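Local coordinates for protein endo-xylogalacturonan hydrolase A (Aspergillus tubingensis, PDB 4C2L) that degrades xylogalacturonan, a xylose-substituted galacturonan of the hairy regions of pectin, as a secreted hydrolase of glycoside hydrolase family 28, at residues Y86-T91 with S128-P133; L136-G141 with G163-V168; K335-V340 with V360-G365; G349-S354 with N373-L378. One frame throughout, in Å; residues are numbered along the deposited sequence. Where two conformers were deposited one is given.

From the N terminus, interaction 1 closes the loop 92-127, which holds three strands and helix 118-126, and brings 128-133 back to the end of helix 84-87. Interaction 2 follows in series: strand 134-139 starts just after Pro133, and 163-168 meets it one coil later in the parallel beta-helix. These two neighbours touch, Thr91 CG2 lying 3.4 Å from Tyr137 CZ. Interactions 3 and 4 lie near the C-terminal end of the solenoid and cross, because 349-354 falls between the segments of interaction 3 and 360-365 between those of interaction 4. Their centres are about 22 Å apart. Interactions 2 and 3 reach the same parallel sheet, through strands 134-139 and 339-344, with centres about 40 Å apart.

Interaction 1: Y86-T91 with S128-P133; sequences YWSGRT and SSYSRP. With SO4 (sulfate ion), chain F.
Trp87 packs on Pro133 where a type II beta turn, Trp87 to Arg90, ends helix 84-87 beside the loop that enters strand 134-139 of the GH28 beta-helix. From its base outward, Trp87 CB lies 3.9 Å from Tyr130 OH, which hydrogen-bonds to Thr84 O, and also near Pro133 CD. Chi1 of -69° sets CG anti to the carbonyl carbon; the indole and the proline cross at about a right angle, and CE3 is 3.7 Å from Pro133 CG. Tyr86 CD2 sits over the centre of one indole face, and in the five-membered ring NE1 hydrogen-bonds to Ala81 O. Across the segments the direct hydrogen bond is Gly89 N to Ser131 O, 2.9 Å and nearly straight (166°). Water bridges Ser88 OG to Ser131 N. Arg132 CB points away from the turn; its NH1 hydrogen-bonds to Pro155 O, and its side chain is about 8 Å from that of Asp210, the probable proton donor. A sulfate, probably from the crystallisation liquor, takes Arg90 NH1 on O4 at 2.8 Å, at the guanidinium edge, and Thr91 N on O3 at 2.9 Å. Pro133 CA closes on Arg90 O at 3.1 Å in a CA-H...O contact.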
loop_
_atom_site.group_PDB
_atom_site.type_symbol
_atom_site.label_atom_id
_atom_site.label_comp_id
_atom_site.label_asym_id
_atom_site.label_seq_id
_atom_site.Cartn_x
_atom_site.Cartn_y
_atom_site.Cartn_z
ATOM N N TYR A 86 11.027 0.595 22.025
ATOM C CA TYR A 86 10.861 1.999 21.641
ATOM C C TYR A 86 9.718 2.177 20.626
ATOM O O TYR A 86 8.861 3.061 20.769
ATOM C CB TYR A 86 12.168 2.586 21.087
ATOM C CG TYR A 86 11.969 3.986 20.569
ATOM C CD1 TYR A 86 12.014 5.090 21.443
ATOM C CD2 TYR A 86 11.671 4.220 19.207
ATOM C CE1 TYR A 86 11.798 6.377 20.969
ATOM C CE2 TYR A 86 11.451 5.498 18.738
ATOM C CZ TYR A 86 11.521 6.571 19.608
ATOM O OH TYR A 86 11.310 7.837 19.124
ATOM N N TRP A 87 9.715 1.341 19.595
ATOM C CA TRP A 87 8.755 1.495 18.499
ATOM C C TRP A 87 7.367 1.050 18.838
ATOM O O TRP A 87 6.417 1.376 18.116
ATOM C CB TRP A 87 9.255 0.729 17.266
ATOM C CG TRP A 87 10.472 1.385 16.691
ATOM C CD1 TRP A 87 11.775 0.889 16.629
ATOM C CD2 TRP A 87 10.542 2.722 16.108
ATOM N NE1 TRP A 87 12.617 1.813 16.047
ATOM C CE2 TRP A 87 11.940 2.931 15.712
ATOM C CE3 TRP A 87 9.619 3.734 15.881
ATOM C CZ2 TRP A 87 12.366 4.110 15.110
ATOM C CZ3 TRP A 87 10.059 4.915 15.262
ATOM C CH2 TRP A 87 11.402 5.095 14.891
ATOM N N SER A 88 7.225 0.318 19.939
ATOM C CA SER A 88 5.924 -0.229 20.340
ATOM C C SER A 88 4.805 0.831 20.349
ATOM O O SER A 88 4.885 1.819 21.081
ATOM C CB SER A 88 6.037 -0.870 21.736
ATOM O OG SER A 88 4.815 -1.499 22.067
ATOM N N GLY A 89 3.773 0.609 19.539
ATOM C CA GLY A 89 2.618 1.500 19.469
ATOM C C GLY A 89 2.847 2.857 18.814
ATOM O O GLY A 89 1.946 3.708 18.816
ATOM N N ARG A 90 4.038 3.085 18.272
ATOM C CA ARG A 90 4.327 4.358 17.630
ATOM C C ARG A 90 3.725 4.427 16.233
ATOM O O ARG A 90 3.649 3.424 15.525
ATOM C CB ARG A 90 5.836 4.627 17.588
ATOM C CG ARG A 90 6.414 4.858 18.981
ATOM C CD ARG A 90 7.764 5.560 18.913
ATOM N NE ARG A 90 8.256 5.836 20.267
ATOM C CZ ARG A 90 7.880 6.881 21.012
ATOM N NH1 ARG A 90 7.001 7.779 20.555
ATOM N NH2 ARG A 90 8.383 7.011 22.234
ATOM N N THR A 91 3.316 5.627 15.833
ATOM C CA THR A 91 2.677 5.824 14.543
ATOM C C THR A 91 3.639 5.724 13.358
ATOM O O THR A 91 3.338 5.058 12.363
ATOM C CB THR A 91 1.951 7.182 14.530
ATOM O OG1 THR A 91 0.880 7.113 15.478
ATOM C CG2 THR A 91 1.383 7.502 13.132
ATOM N N SER A 128 0.523 -11.060 18.574
ATOM C CA SER A 128 -0.209 -10.272 17.598
ATOM C C SER A 128 -0.664 -8.915 18.165
ATOM O O SER A 128 -1.158 -8.089 17.422
ATOM C CB SER A 128 -1.418 -11.065 17.088
ATOM O OG SER A 128 -2.314 -11.279 18.164
ATOM N N SER A 129 -0.487 -8.688 19.466
ATOM C CA SER A 129 -0.849 -7.401 20.056
ATOM C C SER A 129 0.264 -6.360 19.860
ATOM O O SER A 129 0.070 -5.181 20.170
ATOM C CB SER A 129 -1.201 -7.544 21.543
ATOM O OG SER A 129 -0.036 -7.703 22.332
ATOM N N TYR A 130 1.430 -6.797 19.379
ATOM C CA TYR A 130 2.525 -5.857 19.148
ATOM C C TYR A 130 2.154 -4.903 17.998
ATOM O O TYR A 130 1.811 -5.344 16.898
ATOM C CB TYR A 130 3.852 -6.588 18.882
ATOM C CG TYR A 130 4.998 -5.620 18.718
ATOM C CD1 TYR A 130 5.349 -4.757 19.757
ATOM C CD2 TYR A 130 5.719 -5.550 17.522
ATOM C CE1 TYR A 130 6.391 -3.851 19.624
ATOM C CE2 TYR A 130 6.776 -4.649 17.384
ATOM C CZ TYR A 130 7.091 -3.791 18.432
ATOM O OH TYR A 130 8.121 -2.862 18.306
ATOM N N SER A 131 2.216 -3.600 18.269
ATOM C CA SER A 131 1.791 -2.565 17.341
ATOM C C SER A 131 3.039 -1.886 16.772
ATOM O O SER A 131 3.894 -1.408 17.525
ATOM C CB SER A 131 0.919 -1.537 18.084
ATOM O OG SER A 131 0.511 -0.488 17.234
ATOM N N ARG A 132 3.138 -1.894 15.442
ATOM C CA ARG A 132 4.347 -1.437 14.731
ATOM C C ARG A 132 4.118 -0.139 13.957
ATOM O O ARG A 132 3.024 0.093 13.425
ATOM C CB ARG A 132 4.808 -2.511 13.738
ATOM C CG ARG A 132 5.159 -3.841 14.383
ATOM C CD ARG A 132 5.173 -4.936 13.334
ATOM N NE ARG A 132 3.796 -5.334 13.010
ATOM C CZ ARG A 132 3.439 -5.999 11.919
ATOM N NH1 ARG A 132 4.340 -6.311 10.992
ATOM N NH2 ARG A 132 2.163 -6.351 11.748
ATOM N N PRO A 133 5.167 0.694 13.839
ATOM C CA PRO A 133 5.045 1.956 13.113
ATOM C C PRO A 133 5.107 1.790 11.591
ATOM O O PRO A 133 5.665 0.813 11.100
ATOM C CB PRO A 133 6.284 2.736 13.571
ATOM C CG PRO A 133 7.297 1.656 13.850
ATOM C CD PRO A 133 6.500 0.528 14.452
HETATM S S SO4 F . 4.069 8.135 18.720
HETATM O O1 SO4 F . 3.785 7.152 19.796
HETATM O O2 SO4 F . 3.877 9.489 19.291
HETATM O O3 SO4 F . 3.119 7.894 17.614
HETATM O O4 SO4 F . 5.471 8.000 18.254
HETATM O O HOH W 1 2.662 -2.655 20.968
HETATM O O HOH W 2 1.609 1.595 15.991
#

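Interaction 2: L136-G141 with G163-V168; sequences LYITGG and GGATNV
Gly140 and Gly141 meet Gly163 to Thr166 at a corner between successive coils of the right-handed parallel beta-helix, where the chain leaves strand 134-139 and, one coil on, enters strand 165-166. All four glycines, Gly163 and Gly164 included, have positive phi, which suits the sharp bends. Their backbones come close: Gly140 CA makes a CA-H...O contact with Gly163 O at 3.3 Å, and Thr139 OG1 lies 3.5 Å from Gly163 CA. Inside the coil, Ile138 spreads its two branches over different partners. Its CG2, anti to the backbone N, reaches Ala165 CB at 4.1 Å, while CD1, at the end of the other branch, meets Val168 CG1 at 4.2 Å. Ala165 CB in turn lies 3.3 Å from Gly140 O. Outside, Thr166 OG1 hydrogen-bonds with Thr197 OG1 of the following coil. The polar link across the corner is Thr166 N to Gly141 O, 3.1 Å with an angle of 149° at the hydrogen and the donor tilted 24° from the carbonyl plane. That oxygen also accepts from a water, at 2.7 Å, which donates to Gly164 O as well, and Ala165 CA-H approaches it too; a single carbonyl thus ties the two coils by direct and water-mediated bonds.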
loop_
_atom_site.group_PDB
_atom_site.type_symbol
_atom_site.label_atom_id
_atom_site.label_comp_id
_atom_site.label_asym_id
_atom_site.label_seq_id
_atom_site.Cartn_x
_atom_site.Cartn_y
_atom_site.Cartn_z
ATOM N N LEU A 136 7.263 5.426 6.333
ATOM C CA LEU A 136 7.133 6.808 5.849
ATOM C C LEU A 136 5.659 7.189 5.952
ATOM O O LEU A 136 4.805 6.671 5.208
ATOM C CB LEU A 136 7.615 6.933 4.395
ATOM C CG LEU A 136 7.532 8.343 3.790
ATOM C CD1 LEU A 136 8.292 9.372 4.637
ATOM C CD2 LEU A 136 8.106 8.301 2.384
ATOM N N TYR A 137 5.366 8.073 6.891
ATOM C CA TYR A 137 3.994 8.367 7.262
ATOM C C TYR A 137 3.719 9.827 6.938
ATOM O O TYR A 137 4.266 10.747 7.578
ATOM C CB TYR A 137 3.826 8.100 8.761
ATOM C CG TYR A 137 2.430 8.280 9.286
ATOM C CD1 TYR A 137 1.530 7.207 9.301
ATOM C CD2 TYR A 137 2.019 9.504 9.822
ATOM C CE1 TYR A 137 0.241 7.359 9.794
ATOM C CE2 TYR A 137 0.728 9.665 10.327
ATOM C CZ TYR A 137 -0.145 8.585 10.310
ATOM O OH TYR A 137 -1.418 8.707 10.810
ATOM N N ILE A 138 2.897 10.040 5.916
ATOM C CA ILE A 138 2.591 11.386 5.436
ATOM C C ILE A 138 1.158 11.708 5.854
ATOM O O ILE A 138 0.224 10.947 5.560
ATOM C CB ILE A 138 2.729 11.449 3.892
ATOM C CG1 ILE A 138 4.186 11.350 3.483
ATOM C CG2 ILE A 138 2.116 12.737 3.321
ATOM C CD1 ILE A 138 4.363 10.850 2.054
ATOM N N THR A 139 0.974 12.823 6.562
ATOM C CA THR A 139 -0.366 13.218 6.945
ATOM C C THR A 139 -0.527 14.707 6.726
ATOM O O THR A 139 0.289 15.496 7.204
ATOM C CB THR A 139 -0.724 12.802 8.387
ATOM O OG1 THR A 139 -2.060 13.228 8.668
ATOM C CG2 THR A 139 0.260 13.383 9.416
ATOM N N GLY A 140 -1.558 15.087 5.972
ATOM C CA GLY A 140 -1.730 16.503 5.629
ATOM C C GLY A 140 -0.620 17.021 4.730
ATOM O O GLY A 140 0.145 16.252 4.148
ATOM N N GLY A 141 -0.566 18.341 4.588
ATOM C CA GLY A 141 0.423 18.996 3.763
ATOM C C GLY A 141 0.154 18.849 2.275
ATOM O O GLY A 141 -0.934 18.435 1.859
ATOM N N GLY A 163 -4.735 12.295 6.177
ATOM C CA GLY A 163 -4.891 13.651 6.712
ATOM C C GLY A 163 -5.164 14.750 5.696
ATOM O O GLY A 163 -4.929 15.932 5.987
ATOM N N GLY A 164 -5.646 14.378 4.511
ATOM C CA GLY A 164 -5.944 15.355 3.455
ATOM C C GLY A 164 -4.731 15.867 2.703
ATOM O O GLY A 164 -4.795 16.926 2.060
ATOM N N ALA A 165 -3.621 15.118 2.747
ATOM C CA ALA A 165 -2.439 15.438 1.937
ATOM C C ALA A 165 -2.866 15.624 0.492
ATOM O O ALA A 165 -3.791 14.935 0.027
ATOM C CB ALA A 165 -1.401 14.319 2.032
ATOM N N THR A 166 -2.240 16.554 -0.219
ATOM C CA THR A 166 -2.580 16.722 -1.630
ATOM C C THR A 166 -1.330 16.851 -2.487
ATOM O O THR A 166 -0.323 17.388 -2.035
ATOM C CB THR A 166 -3.542 17.918 -1.862
ATOM O OG1 THR A 166 -3.943 17.944 -3.240
ATOM C CG2 THR A 166 -2.868 19.227 -1.529
ATOM N N ASN A 167 -1.384 16.340 -3.715
ATOM C CA ASN A 167 -0.249 16.411 -4.647
ATOM C C ASN A 167 0.984 15.687 -4.086
ATOM O O ASN A 167 2.001 16.317 -3.747
ATOM C CB ASN A 167 0.133 17.862 -5.001
ATOM C CG ASN A 167 -1.048 18.692 -5.493
ATOM O OD1 ASN A 167 -1.888 18.215 -6.259
ATOM N ND2 ASN A 167 -1.097 19.957 -5.076
ATOM N N VAL A 168 0.870 14.370 -3.966
ATOM C CA VAL A 168 1.939 13.542 -3.440
ATOM C C VAL A 168 2.350 12.593 -4.557
ATOM O O VAL A 168 1.500 11.905 -5.145
ATOM C CB VAL A 168 1.455 12.731 -2.229
ATOM C CG1 VAL A 168 2.579 11.872 -1.660
ATOM C CG2 VAL A 168 0.908 13.683 -1.165
HETATM O O HOH W 3 -3.384 19.510 2.326
#

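Interaction 3: K335-V340 with V360-G365; sequences KYDPVV and VKAPSG
Asp337 grips Ser364 with both carboxylate oxygens: Ser364 OG donates to Asp337 OD1 at 2.7 Å, and Ser364 N to Asp337 OD2 at 2.9 Å with an angle of 159°. Each oxygen uses its syn lone pair, so the two donors come in from the end of the carboxylate and fix its rotation. Beside this fork, Ala362 CB lies 3.4 Å from Asp337 CG, and Pro363 CD lies 3.2 Å from Asp337 OD2. Asp337 CG is anti to the backbone N (chi1 -166°), which sets the carboxyl carbon toward the turn. In the next shell, 362-365 form a type I beta turn closed by Gly365 N to Ala362 O, and Ser364 OG has a second partner in Lys366 N. The peptide bond between Asp337 and Pro338 is cis, bending the chain just before strand 339-344. Val340 CG1 packs on the backbone at Ala362 N (3.5 Å); its apolar contacts are CG1 to Ala362 CB, 4.1 Å, and CB to Val360 CG1, 4.4 Å. Further out, Thr332 of strand 331-332 touches Val340 and Val360. The turn packs against Thr332 and against Val340 at the start of strand 339-344, with strand 368-372 alongside, where Val340 and Pro338 form backbone hydrogen bonds with Glu368.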
loop_
_atom_site.group_PDB
_atom_site.type_symbol
_atom_site.label_atom_id
_atom_site.label_comp_id
_atom_site.label_asym_id
_atom_site.label_seq_id
_atom_site.Cartn_x
_atom_site.Cartn_y
_atom_site.Cartn_z
ATOM N N LYS A 335 -3.785 -22.792 -6.966
ATOM C CA LYS A 335 -4.551 -22.836 -5.733
ATOM C C LYS A 335 -6.061 -22.977 -5.937
ATOM O O LYS A 335 -6.693 -23.819 -5.303
ATOM C CB LYS A 335 -4.269 -21.612 -4.866
ATOM C CG LYS A 335 -5.005 -21.669 -3.544
ATOM C CD LYS A 335 -4.623 -20.514 -2.642
ATOM C CE LYS A 335 -5.270 -20.695 -1.282
ATOM N NZ LYS A 335 -4.869 -19.573 -0.398
ATOM N N TYR A 336 -6.631 -22.133 -6.792
ATOM C CA TYR A 336 -8.088 -22.124 -6.986
ATOM C C TYR A 336 -8.526 -22.660 -8.345
ATOM O O TYR A 336 -9.725 -22.693 -8.646
ATOM C CB TYR A 336 -8.650 -20.715 -6.780
ATOM C CG TYR A 336 -8.469 -20.185 -5.380
ATOM C CD1 TYR A 336 -9.050 -20.831 -4.287
ATOM C CD2 TYR A 336 -7.726 -19.026 -5.149
ATOM C CE1 TYR A 336 -8.893 -20.335 -2.995
ATOM C CE2 TYR A 336 -7.568 -18.523 -3.864
ATOM C CZ TYR A 336 -8.147 -19.177 -2.797
ATOM O OH TYR A 336 -7.984 -18.672 -1.526
ATOM N N ASP A 337 -7.555 -23.075 -9.155
ATOM C CA ASP A 337 -7.806 -23.691 -10.451
ATOM C C ASP A 337 -9.052 -24.587 -10.340
ATOM O O ASP A 337 -9.107 -25.458 -9.473
ATOM C CB ASP A 337 -6.564 -24.497 -10.855
ATOM C CG ASP A 337 -6.560 -24.896 -12.321
ATOM O OD1 ASP A 337 -7.648 -25.078 -12.907
ATOM O OD2 ASP A 337 -5.458 -25.024 -12.901
ATOM N N PRO A 338 -10.062 -24.386 -11.215
ATOM C CA PRO A 338 -10.165 -23.595 -12.449
ATOM C C PRO A 338 -10.610 -22.127 -12.292
ATOM O O PRO A 338 -10.699 -21.405 -13.287
ATOM C CB PRO A 338 -11.242 -24.351 -13.225
ATOM C CG PRO A 338 -12.157 -24.836 -12.156
ATOM C CD PRO A 338 -11.291 -25.167 -10.970
ATOM N N VAL A 339 -10.873 -21.712 -11.058
ATOM C CA VAL A 339 -11.400 -20.374 -10.782
ATOM C C VAL A 339 -10.280 -19.334 -10.861
ATOM O O VAL A 339 -9.260 -19.472 -10.179
ATOM C CB VAL A 339 -12.090 -20.328 -9.398
ATOM C CG1 VAL A 339 -12.643 -18.936 -9.115
ATOM C CG2 VAL A 339 -13.207 -21.370 -9.330
ATOM N N VAL A 340 -10.479 -18.309 -11.687
ATOM C CA VAL A 340 -9.490 -17.227 -11.846
ATOM C C VAL A 340 -9.959 -15.912 -11.208
ATOM O O VAL A 340 -9.175 -14.964 -11.077
ATOM C CB VAL A 340 -9.136 -16.990 -13.326
ATOM C CG1 VAL A 340 -8.567 -18.265 -13.951
ATOM C CG2 VAL A 340 -10.356 -16.502 -14.110
ATOM N N VAL A 360 -7.172 -14.072 -18.754
ATOM C CA VAL A 360 -6.488 -14.844 -17.730
ATOM C C VAL A 360 -6.979 -16.287 -17.660
ATOM O O VAL A 360 -8.184 -16.553 -17.698
ATOM C CB VAL A 360 -6.620 -14.146 -16.354
ATOM C CG1 VAL A 360 -5.811 -14.883 -15.300
ATOM C CG2 VAL A 360 -6.132 -12.712 -16.463
ATOM N N LYS A 361 -6.036 -17.221 -17.568
ATOM C CA LYS A 361 -6.360 -18.636 -17.445
ATOM C C LYS A 361 -5.712 -19.243 -16.215
ATOM O O LYS A 361 -4.679 -18.757 -15.752
ATOM C CB LYS A 361 -5.897 -19.385 -18.702
ATOM C CG LYS A 361 -6.741 -19.084 -19.935
ATOM C CD LYS A 361 -6.107 -19.636 -21.204
ATOM C CE LYS A 361 -7.153 -19.868 -22.289
ATOM N NZ LYS A 361 -8.093 -18.721 -22.450
ATOM N N ALA A 362 -6.321 -20.303 -15.692
ATOM C CA ALA A 362 -5.714 -21.122 -14.656
ATOM C C ALA A 362 -4.651 -22.026 -15.329
ATOM O O ALA A 362 -4.614 -22.099 -16.550
ATOM C CB ALA A 362 -6.782 -21.937 -13.951
ATOM N N PRO A 363 -3.761 -22.661 -14.542
ATOM C CA PRO A 363 -2.744 -23.548 -15.138
ATOM C C PRO A 363 -3.323 -24.653 -16.046
ATOM O O PRO A 363 -2.715 -24.982 -17.066
ATOM C CB PRO A 363 -2.059 -24.142 -13.908
ATOM C CG PRO A 363 -2.106 -23.006 -12.922
ATOM C CD PRO A 363 -3.498 -22.447 -13.105
ATOM N N SER A 364 -4.482 -25.191 -15.677
ATOM C CA SER A 364 -5.214 -26.179 -16.487
ATOM C C SER A 364 -5.675 -25.667 -17.855
ATOM O O SER A 364 -6.056 -26.460 -18.722
ATOM C CB SER A 364 -6.443 -26.650 -15.721
ATOM O OG SER A 364 -7.384 -25.585 -15.587
ATOM N N GLY A 365 -5.669 -24.349 -18.041
ATOM C CA GLY A 365 -6.191 -23.735 -19.258
ATOM C C GLY A 365 -7.629 -23.248 -19.098
ATOM O O GLY A 365 -8.130 -22.514 -19.943
#

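Interaction 4: G349-S354 with N373-L378; sequences GTCGIS and NTPSDL
Cys351 O, the end of a flat peptide group, lies 3.1 Å from Pro375 CD and 3.3 Å from Pro375 CG, beside the CD-CG edge of the puckered ring; no aromatic ring takes part. A second carbonyl reaches the other way, Asn373 O standing 3.1 Å from Cys351 CB. Asn373 ND2 hydrogen-bonds to Cys345 O outside the segments, whereas Asp377 OD1 reaches back across through a water that donates to it at 2.7 Å. That water also donates to Ile353 O, at 2.8 Å, bridging the segments, which share no direct hydrogen bond.

Cys351 SG is anti to the backbone N (chi1 -172°), which carries it to Thr374, whose CG2 is 4.0 Å away; its disulfide with Cys345 ties this strand to the residue just after strand 339-344. An inverse gamma turn is centred on Gly352, Ile353 N bonding back to Cys351 O. Beyond it, Ile353 and Leu378 run alongside each other in the same direction, with Ile353 CG2 3.6 Å from Leu378 CD1. Leu343 of strand 339-344 touches Leu378 and Thr374, so 373-378 packs on that strand and on strand 350-358 in the last coils of the beta-helix. Farther along strand 350-358, Ser354 CA makes a CA-H...O contact with Leu378 O at 3.6 Å. Cohesion rests on van der Waals packing, CH...O approach and one bridging water; the disulfide restrains Cys351 from its own side without joining the two segments.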
loop_
_atom_site.group_PDB
_atom_site.type_symbol
_atom_site.label_atom_id
_atom_site.label_comp_id
_atom_site.label_asym_id
_atom_site.label_seq_id
_atom_site.Cartn_x
_atom_site.Cartn_y
_atom_site.Cartn_z
ATOM N N GLY A 349 -26.249 -4.610 -2.401
ATOM C CA GLY A 349 -25.426 -3.533 -2.911
ATOM C C GLY A 349 -25.577 -3.306 -4.398
ATOM O O GLY A 349 -26.409 -3.941 -5.070
ATOM N N THR A 350 -24.766 -2.396 -4.906
ATOM C CA THR A 350 -24.653 -2.161 -6.331
ATOM C C THR A 350 -23.305 -2.705 -6.759
ATOM O O THR A 350 -22.289 -2.425 -6.120
ATOM C CB THR A 350 -24.743 -0.654 -6.626
ATOM O OG1 THR A 350 -25.929 -0.128 -6.003
ATOM C CG2 THR A 350 -24.819 -0.390 -8.110
ATOM N N CYS A 351 -23.302 -3.470 -7.845
ATOM C CA CYS A 351 -22.107 -4.176 -8.298
ATOM C C CYS A 351 -21.763 -3.708 -9.706
ATOM O O CYS A 351 -21.769 -4.493 -10.657
ATOM C CB CYS A 351 -22.376 -5.682 -8.258
ATOM S SG CYS A 351 -20.933 -6.740 -8.556
ATOM N N GLY A 352 -21.461 -2.420 -9.837
ATOM C CA GLY A 352 -21.310 -1.797 -11.139
ATOM C C GLY A 352 -19.926 -2.045 -11.710
ATOM O O GLY A 352 -19.134 -1.116 -11.853
ATOM N N ILE A 353 -19.653 -3.298 -12.047
ATOM C CA ILE A 353 -18.352 -3.668 -12.609
ATOM C C ILE A 353 -18.484 -4.141 -14.050
ATOM O O ILE A 353 -19.419 -4.873 -14.392
ATOM C CB ILE A 353 -17.585 -4.676 -11.706
ATOM C CG1 ILE A 353 -16.245 -5.090 -12.342
ATOM C CG2 ILE A 353 -18.439 -5.867 -11.314
ATOM C CD1 ILE A 353 -15.338 -5.865 -11.397
ATOM N N SER A 354 -17.578 -3.666 -14.895
ATOM C CA SER A 354 -17.503 -4.066 -16.302
ATOM C C SER A 354 -16.114 -4.637 -16.595
ATOM O O SER A 354 -15.118 -3.975 -16.296
ATOM C CB SER A 354 -17.772 -2.853 -17.193
ATOM O OG SER A 354 -17.727 -3.186 -18.570
ATOM N N ASN A 373 -24.424 -11.741 -7.392
ATOM C CA ASN A 373 -24.959 -10.373 -7.454
ATOM C C ASN A 373 -24.248 -9.466 -8.459
ATOM O O ASN A 373 -24.166 -8.253 -8.264
ATOM C CB ASN A 373 -24.984 -9.734 -6.058
ATOM C CG ASN A 373 -25.772 -10.551 -5.071
ATOM O OD1 ASN A 373 -26.992 -10.706 -5.223
ATOM N ND2 ASN A 373 -25.092 -11.095 -4.057
ATOM N N THR A 374 -23.751 -10.074 -9.534
ATOM C CA THR A 374 -23.073 -9.357 -10.597
ATOM C C THR A 374 -24.079 -8.964 -11.668
ATOM O O THR A 374 -25.104 -9.638 -11.837
ATOM C CB THR A 374 -21.943 -10.206 -11.227
ATOM O OG1 THR A 374 -22.453 -11.497 -11.574
ATOM C CG2 THR A 374 -20.774 -10.379 -10.237
ATOM N N PRO A 375 -23.809 -7.868 -12.379
ATOM C CA PRO A 375 -24.769 -7.298 -13.330
ATOM C C PRO A 375 -24.836 -8.052 -14.662
ATOM O O PRO A 375 -23.921 -8.793 -15.021
ATOM C CB PRO A 375 -24.219 -5.896 -13.575
ATOM C CG PRO A 375 -22.748 -6.029 -13.356
ATOM C CD PRO A 375 -22.597 -7.033 -12.259
ATOM N N SER A 376 -25.917 -7.829 -15.402
ATOM C CA SER A 376 -26.107 -8.501 -16.691
ATOM C C SER A 376 -25.066 -8.106 -17.732
ATOM O O SER A 376 -24.836 -8.846 -18.683
ATOM C CB SER A 376 -27.527 -8.240 -17.221
ATOM O OG SER A 376 -27.823 -6.851 -17.171
ATOM N N ASP A 377 -24.423 -6.960 -17.565
ATOM C CA ASP A 377 -23.449 -6.519 -18.566
ATOM C C ASP A 377 -22.011 -6.681 -18.053
ATOM O O ASP A 377 -21.127 -5.891 -18.394
ATOM C CB ASP A 377 -23.720 -5.061 -18.981
ATOM C CG ASP A 377 -23.485 -4.052 -17.830
ATOM O OD1 ASP A 377 -23.490 -4.456 -16.646
ATOM O OD2 ASP A 377 -23.305 -2.846 -18.117
ATOM N N LEU A 378 -21.793 -7.691 -17.214
ATOM C CA LEU A 378 -20.477 -7.891 -16.580
ATOM C C LEU A 378 -19.344 -8.005 -17.600
ATOM O O LEU A 378 -18.307 -7.357 -17.451
ATOM C CB LEU A 378 -20.495 -9.115 -15.674
ATOM C CG LEU A 378 -19.183 -9.417 -14.942
ATOM C CD1 LEU A 378 -18.875 -8.320 -13.932
ATOM C CD2 LEU A 378 -19.290 -10.771 -14.266
HETATM O O HOH W 4 -21.759 -3.337 -14.843
#